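PDB 6U9J: heme utilization carrier protein from Escherichia coli O157:H7, which probably binds heme in the cytosol and carries it, or its anaerobic breakdown product anaerobilin, between partners of the heme-utilization pathway. Local coordinates for residues V30-G41 / C101-R109; L74-F84 / M92-N100. All blocks are in the same frame, centred on the assembly; numbering follows the deposited sequence.

Interaction 1 of 2, residues V30-G41 / C101-R109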
loop_
_atom_site.group_PDB
_atom_site.type_symbol
_atom_site.label_atom_id
_atom_site.label_comp_id
_atom_site.label_asym_id
_atom_site.label_seq_id
_atom_site.Cartn_x
_atom_site.Cartn_y
_atom_site.Cartn_z
ATOM N N VAL A 30 5.930 -5.179 -20.556
ATOM C CA VAL A 30 5.911 -6.545 -20.048
ATOM C C VAL A 30 5.604 -7.537 -21.164
ATOM O O VAL A 30 6.159 -8.640 -21.199
ATOM C CB VAL A 30 4.912 -6.654 -18.880
ATOM C CG1 VAL A 30 4.571 -8.104 -18.609
ATOM C CG2 VAL A 30 5.520 -6.006 -17.634
ATOM N N ARG A 31 4.703 -7.170 -22.081
ATOM C CA ARG A 31 4.364 -8.055 -23.192
ATOM C C ARG A 31 5.576 -8.375 -24.049
ATOM O O ARG A 31 5.661 -9.468 -24.619
ATOM C CB ARG A 31 3.293 -7.415 -24.070
ATOM C CG ARG A 31 1.922 -7.358 -23.456
ATOM C CD ARG A 31 0.929 -6.906 -24.511
ATOM N NE ARG A 31 -0.403 -6.697 -23.963
ATOM C CZ ARG A 31 -1.298 -7.663 -23.783
ATOM N NH1 ARG A 31 -2.488 -7.367 -23.285
ATOM N NH2 ARG A 31 -1.002 -8.918 -24.101
ATOM N N ASN A 32 6.513 -7.441 -24.151
ATOM C CA ASN A 32 7.669 -7.580 -25.024
ATOM C C ASN A 32 8.886 -8.156 -24.318
ATOM O O ASN A 32 9.952 -8.265 -24.932
ATOM C CB ASN A 32 7.998 -6.226 -25.648
ATOM C CG ASN A 32 7.001 -5.832 -26.709
ATOM O OD1 ASN A 32 7.042 -6.340 -27.830
ATOM N ND2 ASN A 32 6.088 -4.935 -26.364
ATOM N N LEU A 33 8.746 -8.544 -23.054
ATOM C CA LEU A 33 9.822 -9.216 -22.346
ATOM C C LEU A 33 10.079 -10.598 -22.946
ATOM O O LEU A 33 9.182 -11.212 -23.528
ATOM C CB LEU A 33 9.471 -9.362 -20.865
ATOM C CG LEU A 33 9.559 -8.101 -20.006
ATOM C CD1 LEU A 33 9.002 -8.370 -18.616
ATOM C CD2 LEU A 33 10.999 -7.610 -19.932
ATOM N N PRO A 34 11.304 -11.116 -22.814
ATOM C CA PRO A 34 11.560 -12.483 -23.291
ATOM C C PRO A 34 10.844 -13.554 -22.486
ATOM O O PRO A 34 10.568 -14.629 -23.030
ATOM C CB PRO A 34 13.084 -12.624 -23.179
ATOM C CG PRO A 34 13.530 -11.516 -22.287
ATOM C CD PRO A 34 12.539 -10.405 -22.446
ATOM N N SER A 35 10.534 -13.310 -21.208
ATOM C CA SER A 35 9.961 -14.346 -20.347
ATOM C C SER A 35 8.780 -13.762 -19.571
ATOM O O SER A 35 8.919 -13.414 -18.391
ATOM C CB SER A 35 11.015 -14.908 -19.409
ATOM O OG SER A 35 10.480 -15.958 -18.624
ATOM N N SER A 36 7.621 -13.676 -20.228
ATOM C CA SER A 36 6.408 -13.219 -19.566
ATOM C C SER A 36 5.193 -13.958 -20.106
ATOM O O SER A 36 5.116 -14.288 -21.291
ATOM C CB SER A 36 6.195 -11.709 -19.732
ATOM O OG SER A 36 5.943 -11.371 -21.086
ATOM N N THR A 37 4.216 -14.166 -19.221
ATOM C CA THR A 37 2.908 -14.725 -19.552
ATOM C C THR A 37 1.867 -13.699 -19.137
ATOM O O THR A 37 1.848 -13.282 -17.979
ATOM C CB THR A 37 2.684 -16.050 -18.815
ATOM O OG1 THR A 37 3.698 -16.986 -19.203
ATOM C CG2 THR A 37 1.311 -16.641 -19.130
ATOM N N VAL A 38 1.032 -13.264 -20.078
ATOM C CA VAL A 38 0.027 -12.235 -19.826
ATOM C C VAL A 38 -1.351 -12.837 -20.061
ATOM O O VAL A 38 -1.597 -13.440 -21.112
ATOM C CB VAL A 38 0.242 -11.003 -20.724
ATOM C CG1 VAL A 38 -0.824 -9.951 -20.456
ATOM C CG2 VAL A 38 1.641 -10.428 -20.506
ATOM N N VAL A 39 -2.239 -12.686 -19.078
ATOM C CA VAL A 39 -3.605 -13.200 -19.199
ATOM C C VAL A 39 -4.591 -12.100 -18.856
ATOM O O VAL A 39 -4.236 -11.068 -18.258
ATOM C CB VAL A 39 -3.830 -14.434 -18.293
ATOM C CG1 VAL A 39 -2.856 -15.554 -18.646
ATOM C CG2 VAL A 39 -3.745 -14.030 -16.813
ATOM N N PRO A 40 -5.862 -12.272 -19.219
ATOM C CA PRO A 40 -6.865 -11.282 -18.840
ATOM C C PRO A 40 -7.147 -11.313 -17.342
ATOM O O PRO A 40 -6.893 -12.300 -16.643
ATOM C CB PRO A 40 -8.108 -11.695 -19.644
ATOM C CG PRO A 40 -7.601 -12.553 -20.732
ATOM C CD PRO A 40 -6.407 -13.262 -20.169
ATOM N N GLY A 41 -7.696 -10.200 -16.859
ATOM C CA GLY A 41 -8.019 -10.034 -15.450
ATOM C C GLY A 41 -9.073 -10.993 -14.908
ATOM O O GLY A 41 -9.179 -11.127 -13.684
ATOM N N CYS A 101 -9.006 -4.846 -12.467
ATOM C CA CYS A 101 -7.828 -5.559 -12.951
ATOM C C CYS A 101 -8.157 -6.133 -14.321
ATOM O O CYS A 101 -8.955 -7.072 -14.431
ATOM C CB CYS A 101 -7.441 -6.666 -11.982
ATOM S SG CYS A 101 -6.003 -7.598 -12.590
ATOM N N THR A 102 -7.549 -5.579 -15.369
ATOM C CA THR A 102 -7.839 -6.055 -16.716
ATOM C C THR A 102 -6.804 -7.031 -17.261
ATOM O O THR A 102 -7.111 -7.750 -18.221
ATOM C CB THR A 102 -7.974 -4.875 -17.686
ATOM O OG1 THR A 102 -6.744 -4.149 -17.726
ATOM C CG2 THR A 102 -9.099 -3.933 -17.248
ATOM N N HIS A 103 -5.594 -7.073 -16.689
ATOM C CA HIS A 103 -4.553 -8.003 -17.113
ATOM C C HIS A 103 -3.730 -8.404 -15.904
ATOM O O HIS A 103 -3.608 -7.640 -14.942
ATOM C CB HIS A 103 -3.610 -7.414 -18.178
ATOM C CG HIS A 103 -4.308 -7.076 -19.455
ATOM N ND1 HIS A 103 -4.829 -5.825 -19.704
ATOM C CD2 HIS A 103 -4.618 -7.838 -20.530
ATOM C CE1 HIS A 103 -5.411 -5.826 -20.891
ATOM N NE2 HIS A 103 -5.305 -7.037 -21.409
ATOM N N ILE A 104 -3.169 -9.611 -15.975
ATOM C CA ILE A 104 -2.231 -10.138 -14.990
ATOM C C ILE A 104 -1.044 -10.718 -15.745
ATOM O O ILE A 104 -1.226 -11.403 -16.754
ATOM C CB ILE A 104 -2.884 -11.220 -14.112
ATOM C CG1 ILE A 104 -4.124 -10.650 -13.411
ATOM C CG2 ILE A 104 -1.858 -11.802 -13.116
ATOM C CD1 ILE A 104 -4.995 -11.726 -12.785
ATOM N N ALA A 105 0.167 -10.459 -15.259
ATOM C CA ALA A 105 1.352 -11.028 -15.889
ATOM C C ALA A 105 2.189 -11.783 -14.873
ATOM O O ALA A 105 2.340 -11.348 -13.731
ATOM C CB ALA A 105 2.214 -9.953 -16.559
ATOM N N LEU A 106 2.738 -12.915 -15.296
ATOM C CA LEU A 106 3.793 -13.598 -14.561
ATOM C C LEU A 106 5.097 -13.316 -15.285
ATOM O O LEU A 106 5.182 -13.511 -16.501
ATOM C CB LEU A 106 3.543 -15.106 -14.478
ATOM C CG LEU A 106 2.642 -15.567 -13.319
ATOM C CD1 LEU A 106 1.230 -15.024 -13.459
ATOM C CD2 LEU A 106 2.620 -17.091 -13.214
ATOM N N ILE A 107 6.091 -12.825 -14.546
ATOM C CA ILE A 107 7.351 -12.360 -15.119
ATOM C C ILE A 107 8.531 -13.023 -14.429
ATOM O O ILE A 107 8.578 -13.117 -13.202
ATOM C CB ILE A 107 7.472 -10.828 -14.990
ATOM C CG1 ILE A 107 6.333 -10.146 -15.747
ATOM C CG2 ILE A 107 8.859 -10.357 -15.497
ATOM C CD1 ILE A 107 6.103 -8.705 -15.324
ATOM N N GLU A 108 9.519 -13.439 -15.224
ATOM C CA GLU A 108 10.820 -13.841 -14.707
ATOM C C GLU A 108 11.878 -13.011 -15.409
ATOM O O GLU A 108 11.859 -12.894 -16.637
ATOM C CB GLU A 108 11.086 -15.329 -14.928
ATOM C CG GLU A 108 10.112 -16.223 -14.178
ATOM C CD GLU A 108 10.299 -17.689 -14.528
ATOM O OE1 GLU A 108 9.518 -18.209 -15.350
ATOM O OE2 GLU A 108 11.238 -18.312 -13.986
ATOM N N ARG A 109 12.763 -12.403 -14.632
ATOM C CA ARG A 109 13.864 -11.649 -15.229
ATOM C C ARG A 109 14.959 -11.467 -14.194
ATOM O O ARG A 109 14.811 -11.818 -13.023
ATOM C CB ARG A 109 13.380 -10.290 -15.749
ATOM C CG ARG A 109 12.805 -9.403 -14.655
ATOM C CD ARG A 109 12.338 -8.062 -15.206
ATOM N NE ARG A 109 13.464 -7.302 -15.750
ATOM C CZ ARG A 109 13.926 -6.156 -15.253
ATOM N NH1 ARG A 109 14.963 -5.560 -15.831
ATOM N NH2 ARG A 109 13.353 -5.595 -14.196
HETATM O O HOH W 1 11.877 -11.518 -19.157
HETATM O O HOH W 2 8.336 -16.799 -17.112
HETATM O O HOH W 3 6.195 -16.617 -17.204
#

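Interaction 2 of 2, residues L74-F84 / M92-N100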
loop_
_atom_site.group_PDB
_atom_site.type_symbol
_atom_site.label_atom_id
_atom_site.label_comp_id
_atom_site.label_asym_id
_atom_site.label_seq_id
_atom_site.Cartn_x
_atom_site.Cartn_y
_atom_site.Cartn_z
ATOM N N LEU A 74 -0.139 -14.936 1.592
ATOM C CA LEU A 74 -1.167 -14.110 0.976
ATOM C C LEU A 74 -2.522 -14.437 1.594
ATOM O O LEU A 74 -2.916 -15.609 1.615
ATOM C CB LEU A 74 -1.201 -14.350 -0.537
ATOM C CG LEU A 74 -1.910 -13.270 -1.351
ATOM C CD1 LEU A 74 -1.103 -11.976 -1.322
ATOM C CD2 LEU A 74 -2.192 -13.723 -2.782
ATOM N N PRO A 75 -3.257 -13.451 2.121
ATOM C CA PRO A 75 -4.574 -13.743 2.697
ATOM C C PRO A 75 -5.579 -14.127 1.624
ATOM O O PRO A 75 -5.543 -13.617 0.500
ATOM C CB PRO A 75 -4.967 -12.432 3.388
ATOM C CG PRO A 75 -4.158 -11.377 2.737
ATOM C CD PRO A 75 -2.892 -12.030 2.229
ATOM N N SER A 76 -6.476 -15.043 1.980
ATOM C CA SER A 76 -7.618 -15.328 1.134
ATOM C C SER A 76 -8.575 -14.136 1.136
ATOM O O SER A 76 -8.479 -13.223 1.965
ATOM C CB SER A 76 -8.347 -16.577 1.623
ATOM O OG SER A 76 -9.094 -16.299 2.796
ATOM N N GLY A 77 -9.509 -14.142 0.188
ATOM C CA GLY A 77 -10.469 -13.061 0.127
ATOM C C GLY A 77 -11.797 -13.513 -0.441
ATOM O O GLY A 77 -11.947 -14.641 -0.916
ATOM N N PHE A 78 -12.762 -12.600 -0.395
ATOM C CA PHE A 78 -14.095 -12.850 -0.928
ATOM C C PHE A 78 -14.576 -11.611 -1.666
ATOM O O PHE A 78 -14.239 -10.481 -1.297
ATOM C CB PHE A 78 -15.093 -13.227 0.190
ATOM C CG PHE A 78 -15.236 -12.178 1.263
ATOM C CD1 PHE A 78 -14.331 -12.114 2.319
ATOM C CD2 PHE A 78 -16.266 -11.250 1.209
ATOM C CE1 PHE A 78 -14.449 -11.142 3.298
ATOM C CE2 PHE A 78 -16.406 -10.271 2.195
ATOM C CZ PHE A 78 -15.504 -10.223 3.244
ATOM N N HIS A 79 -15.383 -11.827 -2.708
ATOM C CA HIS A 79 -15.937 -10.734 -3.494
ATOM C C HIS A 79 -17.257 -10.263 -2.887
ATOM O O HIS A 79 -18.105 -11.085 -2.528
ATOM C CB HIS A 79 -16.160 -11.164 -4.944
ATOM C CG HIS A 79 -14.894 -11.479 -5.686
ATOM N ND1 HIS A 79 -14.176 -10.524 -6.362
ATOM C CD2 HIS A 79 -14.256 -12.655 -5.890
ATOM C CE1 HIS A 79 -13.122 -11.092 -6.932
ATOM N NE2 HIS A 79 -13.145 -12.381 -6.654
ATOM N N ARG A 80 -17.433 -8.945 -2.794
ATOM C CA ARG A 80 -18.695 -8.361 -2.320
ATOM C C ARG A 80 -18.806 -6.942 -2.860
ATOM O O ARG A 80 -17.928 -6.111 -2.604
ATOM C CB ARG A 80 -18.750 -8.376 -0.793
ATOM C CG ARG A 80 -20.160 -8.200 -0.202
ATOM C CD ARG A 80 -20.056 -7.930 1.294
ATOM N NE ARG A 80 -21.317 -7.451 1.852
ATOM C CZ ARG A 80 -22.208 -8.231 2.450
ATOM N NH1 ARG A 80 -21.972 -9.530 2.572
ATOM N NH2 ARG A 80 -23.332 -7.703 2.933
ATOM N N HIS A 81 -19.871 -6.669 -3.624
ATOM C CA HIS A 81 -20.175 -5.319 -4.107
ATOM C C HIS A 81 -19.016 -4.695 -4.878
ATOM O O HIS A 81 -18.735 -3.499 -4.755
ATOM C CB HIS A 81 -20.583 -4.402 -2.952
ATOM C CG HIS A 81 -21.916 -4.730 -2.365
ATOM N ND1 HIS A 81 -23.033 -4.950 -3.141
ATOM C CD2 HIS A 81 -22.316 -4.867 -1.079
ATOM C CE1 HIS A 81 -24.062 -5.219 -2.359
ATOM N NE2 HIS A 81 -23.654 -5.175 -1.104
ATOM N N GLY A 82 -18.341 -5.505 -5.689
ATOM C CA GLY A 82 -17.270 -5.014 -6.527
ATOM C C GLY A 82 -15.895 -5.011 -5.893
ATOM O O GLY A 82 -14.904 -4.812 -6.610
ATOM N N TYR A 83 -15.792 -5.215 -4.586
ATOM C CA TYR A 83 -14.494 -5.312 -3.927
ATOM C C TYR A 83 -14.112 -6.769 -3.726
ATOM O O TYR A 83 -14.961 -7.630 -3.480
ATOM C CB TYR A 83 -14.521 -4.625 -2.557
ATOM C CG TYR A 83 -14.424 -3.119 -2.579
ATOM C CD1 TYR A 83 -13.259 -2.481 -2.975
ATOM C CD2 TYR A 83 -15.500 -2.336 -2.186
ATOM C CE1 TYR A 83 -13.171 -1.098 -2.982
ATOM C CE2 TYR A 83 -15.424 -0.959 -2.192
ATOM C CZ TYR A 83 -14.257 -0.346 -2.592
ATOM O OH TYR A 83 -14.178 1.028 -2.600
ATOM N N PHE A 84 -12.813 -7.038 -3.800
ATOM C CA PHE A 84 -12.256 -8.276 -3.282
ATOM C C PHE A 84 -11.700 -7.979 -1.892
ATOM O O PHE A 84 -10.740 -7.213 -1.747
ATOM C CB PHE A 84 -11.187 -8.815 -4.224
ATOM C CG PHE A 84 -10.655 -10.146 -3.832
ATOM C CD1 PHE A 84 -11.448 -11.278 -3.874
ATOM C CD2 PHE A 84 -9.319 -10.280 -3.448
ATOM C CE1 PHE A 84 -10.935 -12.519 -3.521
ATOM C CE2 PHE A 84 -8.804 -11.514 -3.096
ATOM C CZ PHE A 84 -9.594 -12.636 -3.140
ATOM N N MET A 92 -1.612 -8.369 7.175
ATOM C CA MET A 92 -2.073 -7.662 5.988
ATOM C C MET A 92 -3.521 -8.021 5.701
ATOM O O MET A 92 -3.879 -9.201 5.663
ATOM C CB MET A 92 -1.214 -7.990 4.764
ATOM C CG MET A 92 -1.757 -7.397 3.452
ATOM S SD MET A 92 -0.678 -7.617 2.004
ATOM C CE MET A 92 -1.544 -8.900 1.127
ATOM N N SER A 93 -4.340 -6.999 5.494
ATOM C CA SER A 93 -5.690 -7.146 5.005
ATOM C C SER A 93 -5.927 -5.986 4.053
ATOM O O SER A 93 -4.986 -5.304 3.635
ATOM C CB SER A 93 -6.700 -7.175 6.155
ATOM O OG SER A 93 -7.983 -7.507 5.658
ATOM N N GLY A 94 -7.178 -5.761 3.705
ATOM C CA GLY A 94 -7.578 -4.641 2.886
ATOM C C GLY A 94 -8.548 -5.088 1.815
ATOM O O GLY A 94 -9.241 -6.100 1.966
ATOM N N HIS A 95 -8.612 -4.313 0.732
ATOM C CA HIS A 95 -9.530 -4.614 -0.357
ATOM C C HIS A 95 -8.928 -4.190 -1.686
ATOM O O HIS A 95 -8.159 -3.229 -1.761
ATOM C CB HIS A 95 -10.882 -3.917 -0.164
ATOM C CG HIS A 95 -11.229 -3.669 1.267
ATOM N ND1 HIS A 95 -11.822 -4.618 2.072
ATOM C CD2 HIS A 95 -11.018 -2.587 2.050
ATOM C CE1 HIS A 95 -11.984 -4.120 3.284
ATOM N NE2 HIS A 95 -11.501 -2.892 3.298
ATOM N N ILE A 96 -9.310 -4.915 -2.733
ATOM C CA ILE A 96 -8.824 -4.682 -4.089
ATOM C C ILE A 96 -10.033 -4.516 -5.001
ATOM O O ILE A 96 -10.968 -5.315 -4.944
ATOM C CB ILE A 96 -7.938 -5.834 -4.601
ATOM C CG1 ILE A 96 -6.687 -5.976 -3.732
ATOM C CG2 ILE A 96 -7.531 -5.587 -6.057
ATOM C CD1 ILE A 96 -5.997 -7.313 -3.907
ATOM N N LYS A 97 -9.998 -3.485 -5.840
ATOM C CA LYS A 97 -11.040 -3.345 -6.866
ATOM C C LYS A 97 -10.665 -4.293 -8.005
ATOM O O LYS A 97 -10.155 -3.900 -9.057
ATOM C CB LYS A 97 -11.163 -1.900 -7.332
ATOM C CG LYS A 97 -11.674 -0.958 -6.260
ATOM C CD LYS A 97 -11.729 0.479 -6.750
ATOM C CE LYS A 97 -12.080 1.410 -5.598
ATOM N NZ LYS A 97 -11.896 2.845 -5.966
ATOM N N ALA A 98 -10.923 -5.582 -7.777
ATOM C CA ALA A 98 -10.433 -6.614 -8.689
ATOM C C ALA A 98 -11.093 -6.564 -10.059
ATOM O O ALA A 98 -10.504 -7.038 -11.031
ATOM C CB ALA A 98 -10.630 -7.998 -8.078
ATOM N N GLU A 99 -12.309 -6.022 -10.174
ATOM C CA GLU A 99 -12.863 -5.879 -11.512
ATOM C C GLU A 99 -12.216 -4.762 -12.304
ATOM O O GLU A 99 -12.457 -4.659 -13.516
ATOM C CB GLU A 99 -14.371 -5.626 -11.434
ATOM C CG GLU A 99 -15.069 -6.555 -10.479
ATOM C CD GLU A 99 -14.856 -8.012 -10.819
ATOM O OE1 GLU A 99 -14.729 -8.823 -9.877
ATOM O OE2 GLU A 99 -14.834 -8.349 -12.024
ATOM N N ASN A 100 -11.403 -3.925 -11.662
ATOM C CA ASN A 100 -10.583 -2.972 -12.381
ATOM C C ASN A 100 -9.258 -3.585 -12.825
ATOM O O ASN A 100 -8.488 -2.917 -13.514
ATOM C CB ASN A 100 -10.324 -1.738 -11.514
ATOM C CG ASN A 100 -11.398 -0.673 -11.675
ATOM O OD1 ASN A 100 -12.126 -0.663 -12.659
ATOM N ND2 ASN A 100 -11.462 0.247 -10.725
HETATM O O HOH W 4 -14.178 -7.805 -7.329
HETATM O O HOH W 5 -13.577 -3.913 -8.723
#

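Interaction 1 of 2, residues V30-G41 / C101-R109
Val30 fits into the angle between Ala105 and Ile107: its CG1 lies 3.6 Å from Ala105 CB, and its CG2 the same distance from Ile107 CD1. With CG1 anti to the backbone N (chi1 163°), CG1 reaches Ala105 and shares Ile107 CD1 with CG2. Ala105, the smallest side chain here, lets the helix end sit close to the strand, while Leu33 CD1 meets the other branch of Ile107, CG2, at 3.7 Å. Beneath this packing, strand 36-40 pairs antiparallel with 103-109: Thr37 and Leu106 exchange two backbone bonds, as do Val39 and Ile104. Beta-branched Val39 and Ile104 suit the extended chain and share the opposite face, where helix 144-157 packs on Val39 and Leu106.

Farther out, Ser36 OG gives a 2.7 Å hydrogen bond to Val30 O, which also accepts from Leu33 N on the other face of its plane; this ties the helix end to the strand that follows. A water accepts from Ser35 N and donates to Glu108 O, and Glu108 OE2 bonds to His151 of that C-terminal helix. Gly41 closes the pairing with a weak N-H bond to Thr102 O. This is an edge-strand pairing in an antiparallel sheet, with helices packed on both faces.

Interaction 2 of 2, residues L74-F84 / M92-N100
Phe84 and Ile96 form the hydrogen-bonded pair at the heart of this contact. Phe84 N bonds to Ile96 O at 2.8 Å, nearly straight at 173°, and Ile96 N returns a bond to Phe84 O. Ala98 CB packs 4.0 Å from Phe84 CB, just past the inverse gamma turn centred on Lys97. The Phe84 ring, placed trans to the amide nitrogen (chi1 -175°), leads away from the partner strand, toward edge-to-face contacts with Phe44 and Trp48 of helix 44-51. Phe84 CD1 also lies over the centre of the His79 ring, 3.4 Å above its plane. At the other end of the packed side, in one of its two conformers, Met92 bends at its thioether and brings CE 3.6 Å from Pro75 CD.

The outer side is looser and wetter. The Tyr83 ring runs alongside the extended Lys97 chain, CE1 to CG 3.6 Å, so aliphatic methylenes meet the ring while Lys97 NZ bonds to Ala64 O of the second subunit. Glu99 and His79 do not bond directly: one water joins Glu99 OE1 to His79 ND1; NE2 of the same ring is hydrogen-bonded to Asp45. A second water links Gly82 O to Glu99 N. Gly82 belongs to the type I' turn from Arg80 to Tyr83, and its positive phi of 88° suits a residue without a side chain. These are two successive beta hairpins in a three-stranded antiparallel meander, whose edge strand 92-96 pairs with a strand of the second subunit and so extends the sheet across the dimer interface.

How the interactions relate
The two interactions lie in different antiparallel sheets of the chain, their centres about 21 Å apart, and the chain passes directly from the second segment of interaction 2 into that of interaction 1 at Asn100-Cys101. Interaction 1 joins parts distant in sequence and sits nearer the middle of the chain, about 8 Å from its centre; backbone pairing is combined with an aliphatic face, polar residues lie at the rim, and no other subunit touches it. Interaction 2 is local, about 16 Å from that centre, and mixes a buried aromatic cluster with histidine, glutamate and bound water at the rim. Both have strands at an edge of their sheet within the chain, but in interaction 2 that edge is completed by the second subunit.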